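Local structure of nucleoporin NUP145N (Chaetomium thermophilum, 5HB6) at residues F27-F39 / L53-A65. The protein probably serves as a structural component of the nuclear pore complex and a docking site for transport factors, this piece being its autoproteolytic domain. The protein carries 1 engineered substitution. Residues are numbered along the deposited sequence; the frame is centred on the assembly and turned at random. Where two conformers were deposited one is given.
Sequences FTVGRENVGSVQF and LFGTIVILEPRSA
Val29, Val34 and Val37 pack against Leu60 and its neighbours, joining two layers of the autopeptidase domain face to face. The hairpin of strands 28-31 and 35-39, part of the six-stranded antiparallel sheet, lies against the small hairpin that starts with strand 58-61. Strands 28-31 and 58-61 cross at -33°, with axes 7.5 Å apart. Leu60 fills the middle. Its CD1 sits 3.6 Å from Gly30 C, and its CD2 meets Val37 CG2. Val29 has CG1 anti to its backbone N (chi1 176°), which sets that methyl 3.7 Å from Val58 CG1 and at the edge of the Phe54 ring. At the other end, Val34, in a classic beta bulge with Gly35 opposite Arg31, lays CG1 3.3 Å from Glu61 O. The extended Arg31 chain passes Leu60, and NH1 donates to Leu60 O at 2.9 Å, nearly straight (164°) and in the guanidinium plane. A water links NH1 to Glu61 OE2, while Arg31 NE bonds Gly2 O. A methionine here, with no guanidinium, is likely to leave Leu60 O and Gly2 O without their mate and the water at Glu61 with one partner fewer. The interior is apolar, and at its margin one guanidinium ties strand 58-61 to the N-terminal residues.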
loop_
_atom_site.group_PDB
_atom_site.type_symbol
_atom_site.label_atom_id
_atom_site.label_comp_id
_atom_site.label_asym_id
_atom_site.label_seq_id
_atom_site.Cartn_x
_atom_site.Cartn_y
_atom_site.Cartn_z
ATOM N N PHE A 27 1.415 -8.150 -7.097
ATOM C CA PHE A 27 1.542 -6.783 -7.583
ATOM C C PHE A 27 1.790 -5.848 -6.406
ATOM O O PHE A 27 1.048 -5.861 -5.429
ATOM C CB PHE A 27 0.307 -6.360 -8.379
ATOM C CG PHE A 27 0.463 -5.043 -9.067
ATOM C CD1 PHE A 27 1.506 -4.826 -9.955
ATOM C CD2 PHE A 27 -0.417 -4.001 -8.822
ATOM C CE1 PHE A 27 1.648 -3.610 -10.582
ATOM C CE2 PHE A 27 -0.279 -2.795 -9.475
ATOM C CZ PHE A 27 0.762 -2.597 -10.324
ATOM N N THR A 28 2.816 -5.014 -6.541
ATOM C CA THR A 28 3.289 -4.156 -5.464
ATOM C C THR A 28 3.601 -2.804 -6.074
ATOM O O THR A 28 4.281 -2.746 -7.097
ATOM C CB THR A 28 4.565 -4.733 -4.836
ATOM O OG1 THR A 28 4.286 -6.048 -4.347
ATOM C CG2 THR A 28 5.059 -3.904 -3.679
ATOM N N VAL A 29 3.100 -1.732 -5.463
ATOM C CA VAL A 29 3.447 -0.366 -5.821
ATOM C C VAL A 29 4.112 0.254 -4.621
ATOM O O VAL A 29 3.569 0.198 -3.516
ATOM C CB VAL A 29 2.213 0.444 -6.253
ATOM C CG1 VAL A 29 2.600 1.918 -6.542
ATOM C CG2 VAL A 29 1.587 -0.180 -7.489
ATOM N N GLY A 30 5.313 0.798 -4.826
ATOM C CA GLY A 30 6.051 1.393 -3.734
ATOM C C GLY A 30 6.583 2.763 -4.104
ATOM O O GLY A 30 6.546 3.179 -5.268
ATOM N N ARG A 31 7.072 3.455 -3.092
ATOM C CA ARG A 31 7.747 4.722 -3.312
ATOM C C ARG A 31 8.861 4.847 -2.294
ATOM O O ARG A 31 8.641 4.661 -1.099
ATOM C CB ARG A 31 6.803 5.919 -3.259
ATOM C CG ARG A 31 7.456 7.241 -3.631
ATOM C CD ARG A 31 6.446 8.365 -3.598
ATOM N NE ARG A 31 6.992 9.551 -4.234
ATOM C CZ ARG A 31 6.360 10.709 -4.370
ATOM N NH1 ARG A 31 5.158 10.887 -3.851
ATOM N NH2 ARG A 31 6.954 11.705 -5.002
ATOM N N GLU A 32 10.056 5.154 -2.774
ATOM C CA GLU A 32 11.185 5.373 -1.889
ATOM C C GLU A 32 10.844 6.425 -0.842
ATOM O O GLU A 32 10.202 7.437 -1.138
ATOM C CB GLU A 32 12.383 5.871 -2.701
ATOM C CG GLU A 32 12.854 4.910 -3.761
ATOM C CD GLU A 32 13.943 5.498 -4.650
ATOM O OE1 GLU A 32 14.682 4.704 -5.265
ATOM O OE2 GLU A 32 14.052 6.744 -4.747
ATOM N N ASN A 33 11.247 6.148 0.393
ATOM C CA ASN A 33 11.063 7.053 1.515
ATOM C C ASN A 33 9.615 7.146 1.962
ATOM O O ASN A 33 9.281 7.990 2.799
ATOM C CB ASN A 33 11.664 8.442 1.244
ATOM C CG ASN A 33 13.100 8.356 0.882
ATOM O OD1 ASN A 33 13.897 7.795 1.631
ATOM N ND2 ASN A 33 13.434 8.809 -0.312
ATOM N N VAL A 34 8.743 6.277 1.455
ATOM C CA VAL A 34 7.346 6.272 1.875
ATOM C C VAL A 34 6.913 4.887 2.335
ATOM O O VAL A 34 6.458 4.715 3.461
ATOM C CB VAL A 34 6.392 6.809 0.788
ATOM C CG1 VAL A 34 4.925 6.689 1.246
ATOM C CG2 VAL A 34 6.765 8.231 0.399
ATOM N N GLY A 35 7.001 3.898 1.454
ATOM C CA GLY A 35 6.534 2.563 1.782
ATOM C C GLY A 35 5.942 1.901 0.564
ATOM O O GLY A 35 6.353 2.184 -0.573
ATOM N N SER A 36 4.986 0.994 0.796
ATOM C CA SER A 36 4.511 0.132 -0.270
ATOM C C SER A 36 3.099 -0.340 -0.005
ATOM O O SER A 36 2.641 -0.406 1.139
ATOM C CB SER A 36 5.436 -1.081 -0.472
ATOM O OG SER A 36 5.477 -1.837 0.724
ATOM N N VAL A 37 2.437 -0.707 -1.106
ATOM C CA VAL A 37 1.140 -1.379 -1.096
ATOM C C VAL A 37 1.320 -2.681 -1.881
ATOM O O VAL A 37 1.691 -2.661 -3.060
ATOM C CB VAL A 37 0.056 -0.510 -1.747
ATOM C CG1 VAL A 37 -1.283 -1.210 -1.722
ATOM C CG2 VAL A 37 -0.016 0.846 -1.092
ATOM N N GLN A 38 1.107 -3.797 -1.203
ATOM C CA GLN A 38 1.226 -5.135 -1.774
ATOM C C GLN A 38 -0.175 -5.709 -1.871
ATOM O O GLN A 38 -0.801 -5.993 -0.850
ATOM C CB GLN A 38 2.087 -6.047 -0.901
ATOM C CG GLN A 38 3.543 -5.643 -0.801
ATOM C CD GLN A 38 4.319 -6.493 0.197
ATOM O OE1 GLN A 38 4.723 -7.600 -0.129
ATOM N NE2 GLN A 38 4.498 -5.997 1.425
ATOM N N PHE A 39 -0.668 -5.894 -3.091
ATOM C CA PHE A 39 -2.006 -6.448 -3.260
ATOM C C PHE A 39 -1.984 -7.941 -2.951
ATOM O O PHE A 39 -1.099 -8.673 -3.420
ATOM C CB PHE A 39 -2.558 -6.092 -4.643
ATOM C CG PHE A 39 -2.673 -4.599 -4.833
ATOM C CD1 PHE A 39 -3.784 -3.917 -4.358
ATOM C CD2 PHE A 39 -1.641 -3.866 -5.387
ATOM C CE1 PHE A 39 -3.882 -2.545 -4.479
ATOM C CE2 PHE A 39 -1.714 -2.487 -5.488
ATOM C CZ PHE A 39 -2.840 -1.823 -5.031
ATOM N N LEU A 53 -0.235 5.497 -13.559
ATOM C CA LEU A 53 -0.601 4.840 -12.317
ATOM C C LEU A 53 -0.041 5.583 -11.115
ATOM O O LEU A 53 -0.795 5.965 -10.204
ATOM C CB LEU A 53 -0.065 3.405 -12.340
ATOM C CG LEU A 53 -0.615 2.415 -11.318
ATOM C CD1 LEU A 53 -0.558 0.989 -11.883
ATOM C CD2 LEU A 53 0.167 2.507 -10.035
ATOM N N PHE A 54 1.267 5.826 -11.104
ATOM C CA PHE A 54 1.916 6.470 -9.968
ATOM C C PHE A 54 1.364 7.875 -9.795
ATOM O O PHE A 54 1.371 8.673 -10.739
ATOM C CB PHE A 54 3.425 6.579 -10.218
ATOM C CG PHE A 54 4.143 5.265 -10.436
ATOM C CD1 PHE A 54 3.828 4.110 -9.718
ATOM C CD2 PHE A 54 5.180 5.223 -11.347
ATOM C CE1 PHE A 54 4.534 2.962 -9.942
ATOM C CE2 PHE A 54 5.890 4.079 -11.543
ATOM C CZ PHE A 54 5.566 2.939 -10.849
ATOM N N GLY A 55 0.927 8.193 -8.579
ATOM C CA GLY A 55 0.446 9.529 -8.301
ATOM C C GLY A 55 -0.910 9.857 -8.875
ATOM O O GLY A 55 -1.389 10.984 -8.690
ATOM N N THR A 56 -1.557 8.899 -9.534
ATOM C CA THR A 56 -2.832 9.103 -10.208
ATOM C C THR A 56 -3.838 8.068 -9.713
ATOM O O THR A 56 -4.935 8.422 -9.282
ATOM C CB THR A 56 -2.625 8.986 -11.715
ATOM O OG1 THR A 56 -1.759 10.046 -12.143
ATOM C CG2 THR A 56 -3.931 9.091 -12.448
ATOM N N ILE A 57 -3.481 6.789 -9.819
ATOM C CA ILE A 57 -4.281 5.698 -9.260
ATOM C C ILE A 57 -3.831 5.363 -7.839
ATOM O O ILE A 57 -4.644 5.299 -6.913
ATOM C CB ILE A 57 -4.198 4.457 -10.184
ATOM C CG1 ILE A 57 -4.830 4.747 -11.554
ATOM C CG2 ILE A 57 -4.890 3.267 -9.543
ATOM C CD1 ILE A 57 -4.778 3.578 -12.540
ATOM N N VAL A 58 -2.533 5.138 -7.663
ATOM C CA VAL A 58 -1.940 4.849 -6.364
ATOM C C VAL A 58 -1.091 6.048 -5.981
ATOM O O VAL A 58 -0.139 6.393 -6.689
ATOM C CB VAL A 58 -1.117 3.550 -6.387
ATOM C CG1 VAL A 58 -0.512 3.283 -5.007
ATOM C CG2 VAL A 58 -1.968 2.375 -6.878
ATOM N N ILE A 59 -1.420 6.668 -4.850
ATOM C CA ILE A 59 -0.712 7.857 -4.380
ATOM C C ILE A 59 -0.046 7.492 -3.070
ATOM O O ILE A 59 -0.731 7.103 -2.111
ATOM C CB ILE A 59 -1.634 9.073 -4.186
ATOM C CG1 ILE A 59 -2.292 9.458 -5.505
ATOM C CG2 ILE A 59 -0.834 10.257 -3.713
ATOM C CD1 ILE A 59 -3.569 8.774 -5.757
ATOM N N LEU A 60 1.272 7.649 -3.028
ATOM C CA LEU A 60 2.079 7.373 -1.848
ATOM C C LEU A 60 2.795 8.651 -1.448
ATOM O O LEU A 60 3.665 9.134 -2.163
ATOM C CB LEU A 60 3.075 6.251 -2.147
ATOM C CG LEU A 60 2.414 4.887 -2.315
ATOM C CD1 LEU A 60 3.376 3.857 -2.848
ATOM C CD2 LEU A 60 1.876 4.394 -0.988
ATOM N N GLU A 61 2.433 9.186 -0.299
ATOM C CA GLU A 61 3.168 10.270 0.333
ATOM C C GLU A 61 3.416 9.857 1.771
ATOM O O GLU A 61 2.776 8.916 2.263
ATOM C CB GLU A 61 2.389 11.595 0.274
ATOM C CG GLU A 61 2.141 12.054 -1.168
ATOM C CD GLU A 61 1.342 13.338 -1.266
ATOM O OE1 GLU A 61 0.678 13.704 -0.274
ATOM O OE2 GLU A 61 1.382 13.969 -2.342
ATOM N N PRO A 62 4.358 10.495 2.466
ATOM C CA PRO A 62 4.705 10.009 3.805
ATOM C C PRO A 62 3.473 9.824 4.670
ATOM O O PRO A 62 2.638 10.710 4.819
ATOM C CB PRO A 62 5.648 11.086 4.338
ATOM C CG PRO A 62 6.324 11.591 3.113
ATOM C CD PRO A 62 5.193 11.656 2.093
ATOM N N ARG A 63 3.333 8.609 5.193
ATOM C CA ARG A 63 2.264 8.238 6.105
ATOM C C ARG A 63 0.896 8.224 5.444
ATOM O O ARG A 63 -0.126 8.271 6.127
ATOM C CB ARG A 63 2.270 9.113 7.352
ATOM C CG ARG A 63 3.640 9.095 8.051
ATOM C CD ARG A 63 3.663 9.918 9.327
ATOM N NE ARG A 63 2.682 9.358 10.263
ATOM C CZ ARG A 63 2.028 10.048 11.183
ATOM N NH1 ARG A 63 2.247 11.342 11.340
ATOM N NH2 ARG A 63 1.140 9.456 11.937
ATOM N N SER A 64 0.849 8.096 4.122
ATOM C CA SER A 64 -0.400 8.231 3.383
ATOM C C SER A 64 -0.387 7.364 2.123
ATOM O O SER A 64 0.343 7.648 1.178
ATOM C CB SER A 64 -0.570 9.695 3.016
ATOM O OG SER A 64 -1.781 9.905 2.337
ATOM N N ALA A 65 -1.208 6.325 2.112
ATOM C CA ALA A 65 -1.406 5.487 0.941
ATOM C C ALA A 65 -2.861 5.614 0.519
ATOM O O ALA A 65 -3.762 5.336 1.304
ATOM C CB ALA A 65 -1.045 4.036 1.239
HETATM O O HOH W 1 3.210 13.339 -4.490
HETATM O O HOH W 2 5.397 6.766 5.084
#